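Local structure of Low molecular weight phosphotyrosine protein phosphatase (Vibrio cholerae, 6U1P) at residues L6-V11 / L35-R40; G14-S19 / N70-V75; D79-D84 / A103-K108; Y87-T92 / A110-K115. The protein probably hydrolyses phosphotyrosine in proteins as a low molecular weight tyrosine phosphatase and belongs to a system controlling exopolysaccharide biosynthesis and biofilm formation. One frame throughout, in Å; residues are numbered along the deposited sequence.

Contact 1: L6-V11 / L35-R40; sequences LSVLVV and LNIQVR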
loop_
_atom_site.group_PDB
_atom_site.type_symbol
_atom_site.label_atom_id
_atom_site.label_comp_id
_atom_site.label_asym_id
_atom_site.label_seq_id
_atom_site.Cartn_x
_atom_site.Cartn_y
_atom_site.Cartn_z
ATOM N N LEU B 6 -20.634 -21.641 17.923
ATOM C CA LEU B 6 -19.774 -22.049 16.822
ATOM C C LEU B 6 -18.504 -21.205 16.790
ATOM O O LEU B 6 -18.502 -20.030 17.171
ATOM C CB LEU B 6 -20.519 -21.937 15.491
ATOM C CG LEU B 6 -19.955 -22.703 14.293
ATOM C CD1 LEU B 6 -20.467 -24.137 14.268
ATOM C CD2 LEU B 6 -20.302 -21.985 12.997
ATOM N N SER B 7 -17.419 -21.814 16.315
ATOM C CA SER B 7 -16.115 -21.171 16.265
ATOM C C SER B 7 -15.591 -21.209 14.834
ATOM O O SER B 7 -15.519 -22.279 14.217
ATOM C CB SER B 7 -15.136 -21.856 17.219
ATOM O OG SER B 7 -13.910 -21.142 17.289
ATOM N N VAL B 8 -15.259 -20.034 14.300
ATOM C CA VAL B 8 -14.813 -19.881 12.922
ATOM C C VAL B 8 -13.470 -19.163 12.940
ATOM O O VAL B 8 -13.320 -18.136 13.609
ATOM C CB VAL B 8 -15.854 -19.100 12.088
ATOM C CG1 VAL B 8 -15.254 -18.550 10.813
ATOM C CG2 VAL B 8 -17.034 -19.983 11.775
ATOM N N LEU B 9 -12.505 -19.683 12.195
ATOM C CA LEU B 9 -11.216 -19.031 12.040
ATOM C C LEU B 9 -10.994 -18.686 10.567
ATOM O O LEU B 9 -11.310 -19.490 9.684
ATOM C CB LEU B 9 -10.116 -19.937 12.575
ATOM C CG LEU B 9 -8.687 -19.475 12.334
ATOM C CD1 LEU B 9 -8.393 -18.217 13.121
ATOM C CD2 LEU B 9 -7.731 -20.619 12.690
ATOM N N VAL B 10 -10.479 -17.482 10.299
ATOM C CA VAL B 10 -10.157 -17.026 8.944
ATOM C C VAL B 10 -8.658 -16.736 8.866
ATOM O O VAL B 10 -8.082 -16.134 9.780
ATOM C CB VAL B 10 -10.966 -15.768 8.531
ATOM C CG1 VAL B 10 -12.420 -16.097 8.272
ATOM C CG2 VAL B 10 -10.906 -14.713 9.609
ATOM N N VAL B 11 -8.028 -17.147 7.766
ATOM C CA VAL B 11 -6.575 -17.202 7.683
ATOM C C VAL B 11 -6.116 -16.648 6.347
ATOM O O VAL B 11 -6.601 -17.068 5.289
ATOM C CB VAL B 11 -6.060 -18.647 7.840
ATOM C CG1 VAL B 11 -4.544 -18.713 7.606
ATOM C CG2 VAL B 11 -6.431 -19.214 9.193
ATOM N N LEU B 35 -26.613 -14.371 15.531
ATOM C CA LEU B 35 -26.177 -15.764 15.580
ATOM C C LEU B 35 -25.129 -15.971 16.665
ATOM O O LEU B 35 -24.327 -15.080 16.969
ATOM C CB LEU B 35 -25.626 -16.214 14.230
ATOM C CG LEU B 35 -26.490 -15.861 13.013
ATOM C CD1 LEU B 35 -25.819 -16.323 11.701
ATOM C CD2 LEU B 35 -27.918 -16.414 13.161
ATOM N N ASN B 36 -25.111 -17.178 17.222
ATOM C CA ASN B 36 -24.155 -17.518 18.272
ATOM C C ASN B 36 -22.933 -18.194 17.653
ATOM O O ASN B 36 -22.684 -19.394 17.798
ATOM C CB ASN B 36 -24.822 -18.388 19.333
ATOM C CG ASN B 36 -23.868 -18.785 20.427
ATOM O OD1 ASN B 36 -23.905 -19.906 20.919
ATOM N ND2 ASN B 36 -22.982 -17.870 20.795
ATOM N N ILE B 37 -22.168 -17.381 16.934
ATOM C CA ILE B 37 -20.941 -17.815 16.279
ATOM C C ILE B 37 -19.854 -16.802 16.608
ATOM O O ILE B 37 -20.052 -15.599 16.409
ATOM C CB ILE B 37 -21.109 -17.919 14.751
ATOM C CG1 ILE B 37 -22.235 -18.891 14.376
ATOM C CG2 ILE B 37 -19.785 -18.320 14.107
ATOM C CD1 ILE B 37 -22.735 -18.733 12.943
ATOM N N GLN B 38 -18.702 -17.278 17.069
ATOM C CA GLN B 38 -17.581 -16.372 17.248
ATOM C C GLN B 38 -16.542 -16.619 16.161
ATOM O O GLN B 38 -16.473 -17.697 15.555
ATOM C CB GLN B 38 -16.966 -16.464 18.650
ATOM C CG GLN B 38 -16.554 -17.835 19.119
ATOM C CD GLN B 38 -15.791 -17.764 20.438
ATOM O OE1 GLN B 38 -15.861 -16.759 21.151
ATOM N NE2 GLN B 38 -15.059 -18.832 20.766
ATOM N N VAL B 39 -15.761 -15.579 15.886
ATOM C CA VAL B 39 -14.848 -15.592 14.758
ATOM C C VAL B 39 -13.523 -14.977 15.186
ATOM O O VAL B 39 -13.493 -13.995 15.927
ATOM C CB VAL B 39 -15.479 -14.857 13.548
ATOM C CG1 VAL B 39 -15.946 -13.464 13.935
ATOM C CG2 VAL B 39 -14.502 -14.798 12.363
ATOM N N ARG B 40 -12.426 -15.565 14.720
ATOM C CA ARG B 40 -11.095 -14.983 14.842
ATOM C C ARG B 40 -10.376 -15.136 13.510
ATOM O O ARG B 40 -10.888 -15.736 12.554
ATOM C CB ARG B 40 -10.217 -15.630 15.925
ATOM C CG ARG B 40 -10.833 -15.734 17.283
ATOM C CD ARG B 40 -11.197 -14.374 17.846
ATOM N NE ARG B 40 -12.619 -14.392 18.166
ATOM C CZ ARG B 40 -13.244 -13.543 18.976
ATOM N NH1 ARG B 40 -12.592 -12.551 19.565
ATOM N NH2 ARG B 40 -14.544 -13.693 19.180
#
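Leu6 and Ile37 lie side by side and point the same way from two neighbouring parallel strands, CB of Leu6 resting 3.7 Å from CG1 of Ile37. This is the tight face of the contact. Val8 carries the packing onward with both branches: CG2 meets CG2 of Ile37 at 4.0 Å, while CG1 meets CG2 of Val39 at 4.1 Å. Beta-branched residues suit the place, since they are at ease in extended backbone and offer two methyl arms to neighbours. Farther along, CG2 of Val10 sits between its own backbone N and carbonyl carbon and approaches Arg40 O at 3.1 Å. Helix 18-32 packs on this side through Leu26 against Val10 and Arg27 against Val39, and Trp152 of the second subunit covers Val8 and Ile37.

The loose, solvent side belongs to Gln38 and Arg40. Gln38, an exposed residue, lays its CG 3.5 Å from Leu6 O and extends beyond it, whereas the Arg40 side chain leads away from strand 6-11. Ser7 and Leu9, on the same face, are buried against His83 and strand 85-88; Ser7 OG is hydrogen-bonded to His83 ND1, and Leu9 uses CD1 to touch the Arg40 carbonyl.

Five backbone hydrogen bonds run between the segments, from Leu6 N to Asn36 O at one end to Val10 N to Arg40 O at 2.9 Å at the other. Peptide groups thus fix the register, and the side chains decide what each face meets: an apolar face buried by helix and partner subunit, and a mixed one that reaches water at Gln38.

Contact 2: G14-S19 / N70-V75; sequences GNLCRS and NPVQQV
Asn15 reaches across to Gln73 with its carboxamide oxygen, OD1 accepting from Gln73 N at 3.0 Å. The N-H points fairly straight at the oxygen (158°), although the donor is tilted 25° from the carbonyl plane. A water lies 2.8 Å from OD1 and within hydrogen-bonding distance of Pro71 O, with more acceptors near it than protons to give. Val72 packs beside this polar grip: its CG1 lies 3.9 Å from Asn15 CB, and its CG2 meets Leu16 CD2 at 3.8 Å. A short branched side chain serves well here because its two methyls diverge, CG1 to Asn15 and Gly14, CG2 to Leu16 and the Asn15 carbonyl.

The next shell fixes the rotation of the amide. Asn15 CG stands anti to the backbone N (chi1 -162°), and ND2, turned away from Gln73, donates to Ser41 OG and to Ser19 OG, the latter being less surely placed. An asparagine is apt because one flat group both accepts and donates. Gln73 is itself tied back, its NE2 bonded to the Ser41 carbonyl. Farther out, Arg18 forms a salt bridge with Asp90 and also binds a glycerol, probably from the crystallisation liquor.

Asn15 has the left-handed backbone conformation. It lies in the loop that runs from Cys12, the predicted nucleophile, to Arg18; contacted by the 70-75 loop through Asn15, this is the phosphate-binding P-loop of the low molecular weight tyrosine phosphatases.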
loop_
_atom_site.group_PDB
_atom_site.type_symbol
_atom_site.label_atom_id
_atom_site.label_comp_id
_atom_site.label_asym_id
_atom_site.label_seq_id
_atom_site.Cartn_x
_atom_site.Cartn_y
_atom_site.Cartn_z
ATOM N N GLY B 14 -0.256 -13.215 6.375
ATOM C CA GLY B 14 0.351 -12.511 7.501
ATOM C C GLY B 14 -0.592 -12.032 8.600
ATOM O O GLY B 14 -0.155 -11.406 9.568
ATOM N N ASN B 15 -1.890 -12.310 8.450
ATOM C CA ASN B 15 -2.931 -11.815 9.344
ATOM C C ASN B 15 -2.912 -10.294 9.410
ATOM O O ASN B 15 -3.219 -9.710 10.449
ATOM C CB ASN B 15 -2.786 -12.420 10.749
ATOM C CG ASN B 15 -4.053 -12.294 11.603
ATOM O OD1 ASN B 15 -3.970 -12.034 12.807
ATOM N ND2 ASN B 15 -5.222 -12.524 10.997
ATOM N N LEU B 16 -2.533 -9.632 8.314
ATOM C CA LEU B 16 -2.425 -8.179 8.312
ATOM C C LEU B 16 -3.555 -7.463 7.582
ATOM O O LEU B 16 -3.861 -6.316 7.930
ATOM C CB LEU B 16 -1.092 -7.737 7.681
ATOM C CG LEU B 16 0.192 -8.252 8.349
ATOM C CD1 LEU B 16 1.477 -7.665 7.717
ATOM C CD2 LEU B 16 0.138 -7.966 9.851
ATOM N N CYS B 17 -4.158 -8.082 6.564
ATOM C CA CYS B 17 -5.122 -7.378 5.727
ATOM C C CYS B 17 -6.407 -8.191 5.550
ATOM O O CYS B 17 -7.440 -7.882 6.170
ATOM C CB CYS B 17 -4.501 -7.053 4.357
ATOM S SG CYS B 17 -2.982 -5.989 4.411
ATOM N N ARG B 18 -6.326 -9.228 4.705
ATOM C CA ARG B 18 -7.489 -9.995 4.277
ATOM C C ARG B 18 -8.202 -10.671 5.450
ATOM O O ARG B 18 -9.409 -10.481 5.646
ATOM C CB ARG B 18 -7.061 -11.030 3.226
ATOM C CG ARG B 18 -6.821 -10.437 1.834
ATOM C CD ARG B 18 -6.309 -11.487 0.839
ATOM N NE ARG B 18 -4.996 -11.974 1.236
ATOM C CZ ARG B 18 -4.336 -12.957 0.638
ATOM N NH1 ARG B 18 -4.864 -13.577 -0.421
ATOM N NH2 ARG B 18 -3.138 -13.306 1.100
ATOM N N SER B 19 -7.486 -11.504 6.218
ATOM C CA SER B 19 -8.215 -12.247 7.249
ATOM C C SER B 19 -8.745 -11.313 8.349
ATOM O O SER B 19 -9.875 -11.526 8.811
ATOM C CB SER B 19 -7.382 -13.413 7.822
ATOM O OG SER B 19 -6.121 -13.027 8.351
ATOM N N ASN B 70 -8.368 -7.514 17.017
ATOM C CA ASN B 70 -7.476 -8.329 17.809
ATOM C C ASN B 70 -6.030 -8.219 17.327
ATOM O O ASN B 70 -5.772 -7.873 16.172
ATOM C CB ASN B 70 -7.949 -9.768 17.775
ATOM C CG ASN B 70 -9.172 -9.965 18.650
ATOM O OD1 ASN B 70 -9.085 -9.832 19.868
ATOM N ND2 ASN B 70 -10.327 -10.200 18.030
ATOM N N PRO B 71 -5.077 -8.470 18.217
ATOM C CA PRO B 71 -3.676 -8.552 17.800
ATOM C C PRO B 71 -3.492 -9.611 16.729
ATOM O O PRO B 71 -4.233 -10.591 16.660
ATOM C CB PRO B 71 -2.942 -8.945 19.089
ATOM C CG PRO B 71 -3.857 -8.525 20.203
ATOM C CD PRO B 71 -5.242 -8.718 19.658
ATOM N N VAL B 72 -2.515 -9.354 15.858
ATOM C CA VAL B 72 -2.045 -10.333 14.887
ATOM C C VAL B 72 -1.639 -11.629 15.589
ATOM O O VAL B 72 -0.954 -11.606 16.620
ATOM C CB VAL B 72 -0.854 -9.735 14.110
ATOM C CG1 VAL B 72 -0.216 -10.792 13.180
ATOM C CG2 VAL B 72 -1.278 -8.477 13.347
ATOM N N GLN B 73 -2.002 -12.770 14.997
ATOM C CA GLN B 73 -1.530 -14.036 15.547
ATOM C C GLN B 73 -1.342 -15.065 14.440
ATOM O O GLN B 73 -2.045 -15.050 13.424
ATOM C CB GLN B 73 -2.493 -14.583 16.609
ATOM C CG GLN B 73 -3.920 -14.615 16.139
ATOM C CD GLN B 73 -4.828 -15.425 17.054
ATOM O OE1 GLN B 73 -4.543 -15.594 18.248
ATOM N NE2 GLN B 73 -5.925 -15.942 16.492
ATOM N N GLN B 74 -0.403 -15.975 14.659
ATOM C CA GLN B 74 -0.201 -17.078 13.737
ATOM C C GLN B 74 -1.069 -18.270 14.139
ATOM O O GLN B 74 -1.388 -18.469 15.314
ATOM C CB GLN B 74 1.266 -17.489 13.677
ATOM C CG GLN B 74 1.550 -18.555 12.615
ATOM C CD GLN B 74 3.013 -18.987 12.573
ATOM O OE1 GLN B 74 3.664 -19.101 13.605
ATOM N NE2 GLN B 74 3.527 -19.238 11.370
ATOM N N VAL B 75 -1.476 -19.049 13.134
ATOM C CA VAL B 75 -2.248 -20.256 13.395
ATOM C C VAL B 75 -1.426 -21.231 14.242
ATOM O O VAL B 75 -0.189 -21.281 14.159
ATOM C CB VAL B 75 -2.694 -20.913 12.077
ATOM C CG1 VAL B 75 -1.498 -21.435 11.297
ATOM C CG2 VAL B 75 -3.674 -22.040 12.349
HETATM O O HOH W 1 -5.941 -11.697 14.827
#

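Contact 3: D79-D84 / A103-K108; sequences DFIEHD and AEHKNK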
loop_
_atom_site.group_PDB
_atom_site.type_symbol
_atom_site.label_atom_id
_atom_site.label_comp_id
_atom_site.label_asym_id
_atom_site.label_seq_id
_atom_site.Cartn_x
_atom_site.Cartn_y
_atom_site.Cartn_z
ATOM N N ASP B 79 -5.778 -24.556 17.064
ATOM C CA ASP B 79 -6.779 -23.942 16.197
ATOM C C ASP B 79 -7.515 -24.993 15.366
ATOM O O ASP B 79 -8.727 -24.875 15.142
ATOM C CB ASP B 79 -6.123 -22.897 15.289
ATOM C CG ASP B 79 -5.735 -21.616 16.037
ATOM O OD1 ASP B 79 -6.456 -21.204 16.972
ATOM O OD2 ASP B 79 -4.699 -21.020 15.685
ATOM N N PHE B 80 -6.798 -26.019 14.888
ATOM C CA PHE B 80 -7.441 -27.072 14.098
ATOM C C PHE B 80 -8.410 -27.910 14.929
ATOM O O PHE B 80 -9.363 -28.477 14.381
ATOM C CB PHE B 80 -6.390 -27.986 13.470
ATOM C CG PHE B 80 -5.436 -27.271 12.554
ATOM C CD1 PHE B 80 -5.901 -26.639 11.409
ATOM C CD2 PHE B 80 -4.077 -27.238 12.832
ATOM C CE1 PHE B 80 -5.025 -25.978 10.561
ATOM C CE2 PHE B 80 -3.198 -26.582 11.995
ATOM C CZ PHE B 80 -3.672 -25.944 10.858
ATOM N N ILE B 81 -8.193 -27.996 16.236
ATOM C CA ILE B 81 -9.099 -28.736 17.103
ATOM C C ILE B 81 -10.217 -27.846 17.619
ATOM O O ILE B 81 -11.396 -28.214 17.562
ATOM C CB ILE B 81 -8.312 -29.359 18.276
ATOM C CG1 ILE B 81 -7.104 -30.155 17.765
ATOM C CG2 ILE B 81 -9.230 -30.212 19.133
ATOM C CD1 ILE B 81 -5.989 -30.279 18.775
ATOM N N GLU B 82 -9.865 -26.649 18.094
ATOM C CA GLU B 82 -10.831 -25.824 18.810
ATOM C C GLU B 82 -11.876 -25.220 17.880
ATOM O O GLU B 82 -13.019 -24.994 18.303
ATOM C CB GLU B 82 -10.101 -24.728 19.588
ATOM C CG GLU B 82 -10.987 -23.927 20.543
ATOM C CD GLU B 82 -10.898 -24.405 21.996
ATOM O OE1 GLU B 82 -9.967 -25.172 22.332
ATOM O OE2 GLU B 82 -11.762 -24.001 22.805
ATOM N N HIS B 83 -11.522 -24.974 16.618
ATOM C CA HIS B 83 -12.392 -24.258 15.695
ATOM C C HIS B 83 -13.232 -25.225 14.869
ATOM O O HIS B 83 -12.780 -26.304 14.475
ATOM C CB HIS B 83 -11.569 -23.378 14.761
ATOM C CG HIS B 83 -10.957 -22.188 15.431
ATOM N ND1 HIS B 83 -11.710 -21.197 16.023
ATOM C CD2 HIS B 83 -9.664 -21.826 15.595
ATOM C CE1 HIS B 83 -10.907 -20.266 16.511
ATOM N NE2 HIS B 83 -9.660 -20.624 16.264
ATOM N N ASP B 84 -14.462 -24.804 14.576
ATOM C CA ASP B 84 -15.369 -25.663 13.822
ATOM C C ASP B 84 -15.125 -25.579 12.321
ATOM O O ASP B 84 -15.076 -26.618 11.652
ATOM C CB ASP B 84 -16.803 -25.300 14.165
ATOM C CG ASP B 84 -17.030 -25.256 15.653
ATOM O OD1 ASP B 84 -17.660 -24.286 16.114
ATOM O OD2 ASP B 84 -16.589 -26.197 16.363
ATOM N N ALA B 103 -5.190 -35.092 10.021
ATOM C CA ALA B 103 -6.222 -35.634 9.133
ATOM C C ALA B 103 -7.610 -35.622 9.756
ATOM O O ALA B 103 -8.608 -35.524 9.035
ATOM C CB ALA B 103 -5.852 -37.053 8.725
ATOM N N GLU B 104 -7.688 -35.670 11.082
ATOM C CA GLU B 104 -8.950 -35.619 11.807
ATOM C C GLU B 104 -9.733 -34.326 11.560
ATOM O O GLU B 104 -10.949 -34.297 11.763
ATOM C CB GLU B 104 -8.660 -35.781 13.310
ATOM C CG GLU B 104 -7.593 -36.843 13.674
ATOM C CD GLU B 104 -6.158 -36.397 13.460
ATOM O OE1 GLU B 104 -5.903 -35.720 12.461
ATOM O OE2 GLU B 104 -5.256 -36.762 14.245
ATOM N N HIS B 105 -9.070 -33.246 11.146
ATOM C CA HIS B 105 -9.704 -31.934 11.007
ATOM C C HIS B 105 -9.607 -31.341 9.601
ATOM O O HIS B 105 -10.067 -30.211 9.383
ATOM C CB HIS B 105 -9.087 -30.972 12.029
ATOM C CG HIS B 105 -9.175 -31.474 13.438
ATOM N ND1 HIS B 105 -10.295 -32.108 13.936
ATOM C CD2 HIS B 105 -8.287 -31.432 14.456
ATOM C CE1 HIS B 105 -10.092 -32.432 15.201
ATOM N NE2 HIS B 105 -8.881 -32.033 15.541
ATOM N N LYS B 106 -9.028 -32.063 8.640
ATOM C CA LYS B 106 -8.782 -31.470 7.332
ATOM C C LYS B 106 -10.066 -31.186 6.571
ATOM O O LYS B 106 -10.055 -30.347 5.665
ATOM C CB LYS B 106 -7.852 -32.369 6.521
ATOM C CG LYS B 106 -6.460 -32.462 7.128
ATOM C CD LYS B 106 -5.583 -33.447 6.390
ATOM C CE LYS B 106 -5.132 -32.892 5.063
ATOM N NZ LYS B 106 -3.989 -33.682 4.552
ATOM N N ASN B 107 -11.176 -31.827 6.940
ATOM C CA ASN B 107 -12.458 -31.512 6.323
ATOM C C ASN B 107 -12.971 -30.143 6.740
ATOM O O ASN B 107 -13.905 -29.639 6.110
ATOM C CB ASN B 107 -13.513 -32.562 6.689
ATOM C CG ASN B 107 -14.120 -32.315 8.068
ATOM O OD1 ASN B 107 -13.447 -32.449 9.099
ATOM N ND2 ASN B 107 -15.393 -31.926 8.088
ATOM N N LYS B 108 -12.394 -29.543 7.783
ATOM C CA LYS B 108 -12.798 -28.212 8.224
ATOM C C LYS B 108 -12.153 -27.102 7.404
ATOM O O LYS B 108 -12.439 -25.930 7.656
ATOM C CB LYS B 108 -12.474 -28.021 9.717
ATOM C CG LYS B 108 -12.746 -29.270 10.578
ATOM C CD LYS B 108 -13.237 -28.922 11.984
ATOM C CE LYS B 108 -12.172 -29.135 13.057
ATOM N NZ LYS B 108 -12.691 -28.932 14.456
#
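His105 turns the face of its imidazole to the carbonyl oxygen of Phe80, which stands 3.0 Å above the ring plane and is displaced toward the rim, nearest to CG and CD2. The opposite face is backed by CB of its own neighbour Glu104, over the ring centre, so that the imidazole is held between a helix carbonyl and an aliphatic carbon. Ile81 approaches the same ring obliquely: its CG1 comes within 3.4 Å of His105 NE2, and the two side chains cross. A flat ring can lie beneath a carbonyl oxygen, its face presented to the oxygen's partial negative charge.

Lys108 is oriented differently, its tip entering among the last carbonyls of helix 77-82 and of the turn beyond. The chain is bent rather than extended: chi2 (-146°) places CD 3.0 Å from Asp84 O, and chi3 (-106°) places CE 3.2 Å from both Phe80 O and His83 O. The ammonium group donates to His83 O at 2.6 Å, the donor tilted 25° from that carbonyl plane, and makes a weak bond to Ile81 O at 3.4 Å. Its positive charge is probably favoured by the negative end of the helix dipole. The Asp84 carboxylate, bound through OD1 to Ser7 N, lies near without touching it.

Phe80 also packs on Leu97 and Ile100 of helix 91-100. Away from the predicted active site, the contact sets a lysine ammonium at the carbonyl end of helix 77-82, joining that helix to the loop before edge strand 109-111 of the parallel alpha/beta sheet.

Contact 4: Y87-T92 / A110-K115; sequences YAMDRT and ALFLSK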
loop_
_atom_site.group_PDB
_atom_site.type_symbol
_atom_site.label_atom_id
_atom_site.label_comp_id
_atom_site.label_asym_id
_atom_site.label_seq_id
_atom_site.Cartn_x
_atom_site.Cartn_y
_atom_site.Cartn_z
ATOM N N TYR B 87 -11.335 -20.917 7.256
ATOM C CA TYR B 87 -11.413 -20.453 5.875
ATOM C C TYR B 87 -10.108 -19.793 5.434
ATOM O O TYR B 87 -9.582 -18.904 6.121
ATOM C CB TYR B 87 -12.580 -19.477 5.692
ATOM C CG TYR B 87 -13.935 -20.081 5.972
ATOM C CD1 TYR B 87 -14.486 -20.036 7.251
ATOM C CD2 TYR B 87 -14.668 -20.704 4.958
ATOM C CE1 TYR B 87 -15.731 -20.594 7.511
ATOM C CE2 TYR B 87 -15.911 -21.255 5.206
ATOM C CZ TYR B 87 -16.434 -21.196 6.482
ATOM O OH TYR B 87 -17.658 -21.751 6.743
ATOM N N ALA B 88 -9.631 -20.205 4.260
ATOM C CA ALA B 88 -8.425 -19.696 3.627
ATOM C C ALA B 88 -8.771 -18.676 2.549
ATOM O O ALA B 88 -9.722 -18.874 1.787
ATOM C CB ALA B 88 -7.633 -20.854 3.008
ATOM N N MET B 89 -7.979 -17.585 2.487
ATOM C CA MET B 89 -8.219 -16.489 1.547
ATOM C C MET B 89 -7.806 -16.819 0.117
ATOM O O MET B 89 -8.425 -16.332 -0.839
ATOM C CB MET B 89 -7.477 -15.231 2.012
ATOM C CG MET B 89 -8.079 -14.596 3.235
ATOM S SD MET B 89 -9.746 -13.954 2.962
ATOM C CE MET B 89 -10.548 -14.629 4.408
ATOM N N ASP B 90 -6.763 -17.617 -0.060
ATOM C CA ASP B 90 -6.331 -17.970 -1.397
ATOM C C ASP B 90 -5.812 -19.393 -1.337
ATOM O O ASP B 90 -5.688 -19.981 -0.258
ATOM C CB ASP B 90 -5.288 -16.969 -1.950
ATOM C CG ASP B 90 -3.955 -16.974 -1.181
ATOM O OD1 ASP B 90 -3.468 -18.054 -0.752
ATOM O OD2 ASP B 90 -3.375 -15.876 -1.025
ATOM N N ARG B 91 -5.497 -19.939 -2.509
ATOM C CA ARG B 91 -5.125 -21.348 -2.571
ATOM C C ARG B 91 -3.823 -21.612 -1.830
ATOM O O ARG B 91 -3.688 -22.630 -1.137
ATOM C CB ARG B 91 -5.022 -21.796 -4.025
ATOM C CG ARG B 91 -6.372 -22.023 -4.652
ATOM C CD ARG B 91 -6.270 -22.374 -6.125
ATOM N NE ARG B 91 -7.580 -22.269 -6.752
ATOM C CZ ARG B 91 -8.609 -23.074 -6.494
ATOM N NH1 ARG B 91 -8.486 -24.062 -5.618
ATOM N NH2 ARG B 91 -9.767 -22.892 -7.117
ATOM N N THR B 92 -2.870 -20.683 -1.926
ATOM C CA THR B 92 -1.618 -20.833 -1.198
ATOM C C THR B 92 -1.871 -20.951 0.303
ATOM O O THR B 92 -1.223 -21.751 0.990
ATOM C CB THR B 92 -0.702 -19.647 -1.510
ATOM O OG1 THR B 92 -0.533 -19.541 -2.932
ATOM C CG2 THR B 92 0.660 -19.812 -0.831
ATOM N N ALA B 110 -11.347 -24.897 3.983
ATOM C CA ALA B 110 -12.005 -24.496 2.747
ATOM C C ALA B 110 -11.589 -23.070 2.399
ATOM O O ALA B 110 -11.097 -22.323 3.251
ATOM C CB ALA B 110 -13.529 -24.613 2.856
ATOM N N LEU B 111 -11.771 -22.710 1.127
ATOM C CA LEU B 111 -11.500 -21.350 0.683
ATOM C C LEU B 111 -12.622 -20.412 1.113
ATOM O O LEU B 111 -13.802 -20.785 1.103
ATOM C CB LEU B 111 -11.295 -21.317 -0.834
ATOM C CG LEU B 111 -10.010 -22.029 -1.287
ATOM C CD1 LEU B 111 -10.011 -22.413 -2.767
ATOM C CD2 LEU B 111 -8.803 -21.160 -0.968
ATOM N N PHE B 112 -12.234 -19.192 1.507
ATOM C CA PHE B 112 -13.187 -18.208 2.022
ATOM C C PHE B 112 -14.312 -17.940 1.037
ATOM O O PHE B 112 -15.469 -17.765 1.444
ATOM C CB PHE B 112 -12.478 -16.896 2.356
ATOM C CG PHE B 112 -13.383 -15.853 2.967
ATOM C CD1 PHE B 112 -13.714 -15.899 4.317
ATOM C CD2 PHE B 112 -13.896 -14.818 2.195
ATOM C CE1 PHE B 112 -14.534 -14.924 4.892
ATOM C CE2 PHE B 112 -14.722 -13.836 2.762
ATOM C CZ PHE B 112 -15.043 -13.894 4.114
ATOM N N LEU B 113 -13.996 -17.888 -0.260
ATOM C CA LEU B 113 -14.991 -17.575 -1.280
ATOM C C LEU B 113 -15.829 -18.782 -1.713
ATOM O O LEU B 113 -16.593 -18.662 -2.679
ATOM C CB LEU B 113 -14.298 -16.993 -2.512
ATOM C CG LEU B 113 -13.682 -15.609 -2.348
ATOM C CD1 LEU B 113 -13.039 -15.172 -3.643
ATOM C CD2 LEU B 113 -14.735 -14.623 -1.896
ATOM N N SER B 114 -15.736 -19.919 -1.019
ATOM C CA SER B 114 -16.343 -21.150 -1.526
ATOM C C SER B 114 -17.872 -21.135 -1.546
ATOM O O SER B 114 -18.465 -21.919 -2.294
ATOM C CB SER B 114 -15.862 -22.355 -0.719
ATOM O OG SER B 114 -16.250 -22.244 0.634
ATOM N N LYS B 115 -18.537 -20.306 -0.736
ATOM C CA LYS B 115 -19.997 -20.291 -0.748
ATOM C C LYS B 115 -20.586 -19.141 -1.557
ATOM O O LYS B 115 -21.806 -19.109 -1.769
ATOM C CB LYS B 115 -20.552 -20.252 0.681
ATOM C CG LYS B 115 -20.217 -21.477 1.517
ATOM C CD LYS B 115 -21.030 -22.684 1.105
ATOM C CE LYS B 115 -20.966 -23.773 2.163
ATOM N NZ LYS B 115 -20.280 -24.991 1.652
#
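Met89 lays its terminal methyl over one face of the Phe112 ring, CE only 3.4 Å from both CG and CD1. The sulfur joins in obliquely, SD lying 4.6 Å from the ring centroid, a Met-aromatic contact. A chi3 of 133°, off a staggered value, places CE over the ring, a bend that an unbranched thioether can take. Tyr87 meets Phe112 differently, with CB at the ring's edge, while its hydroxyl bonds to Trp152 of the second subunit.

On the other side of the strands Leu111 extends two arms: CD2 reaches Asp90 O at 3.4 Å, and CD1 lies under one face of the Arg91 guanidinium, 3.6 Å from NH1. Backbone bonds pair the strands, Ala88 N giving to Ala110 O at 2.8 Å and Phe112 N to Ala88 O, the latter modelled doubtfully short. Ala88, a small residue, packs on Asn93 and Leu94 of helix 91-100. Past the strand, Ser114 donates to Leu111 O with both N and OG.

Asp90 caps that helix through OD1 to Asn93 N, while OD2 forms a salt bridge with Arg18, and Met89 packs on Cys12. The contact closes a parallel beta-alpha-beta unit beside the predicted catalytic site.

How the contacts relate
Contacts 1 and 4 both belong to the central parallel sheet, whose strands 6-12 and 85-88 lie side by side; each closes a beta-alpha-beta unit and combines backbone ladders with apolar side chains. Contact 2 is a surface contact of loops held by one asparagine amide and the packing of Val72, at the predicted active site, where Arg18 and Asp90 tie it to contact 4. Contact 3 lies away from that site and relies on a lysine and a histidine at backbone carbonyls; through Asp84 and His83 it anchors to Ser7 of contact 1. Contacts 1, 2 and 4 meet the second subunit, contact 3 does not. Buried packing thus dominates along the strands, and polar side-chain interactions at the loops and helix end.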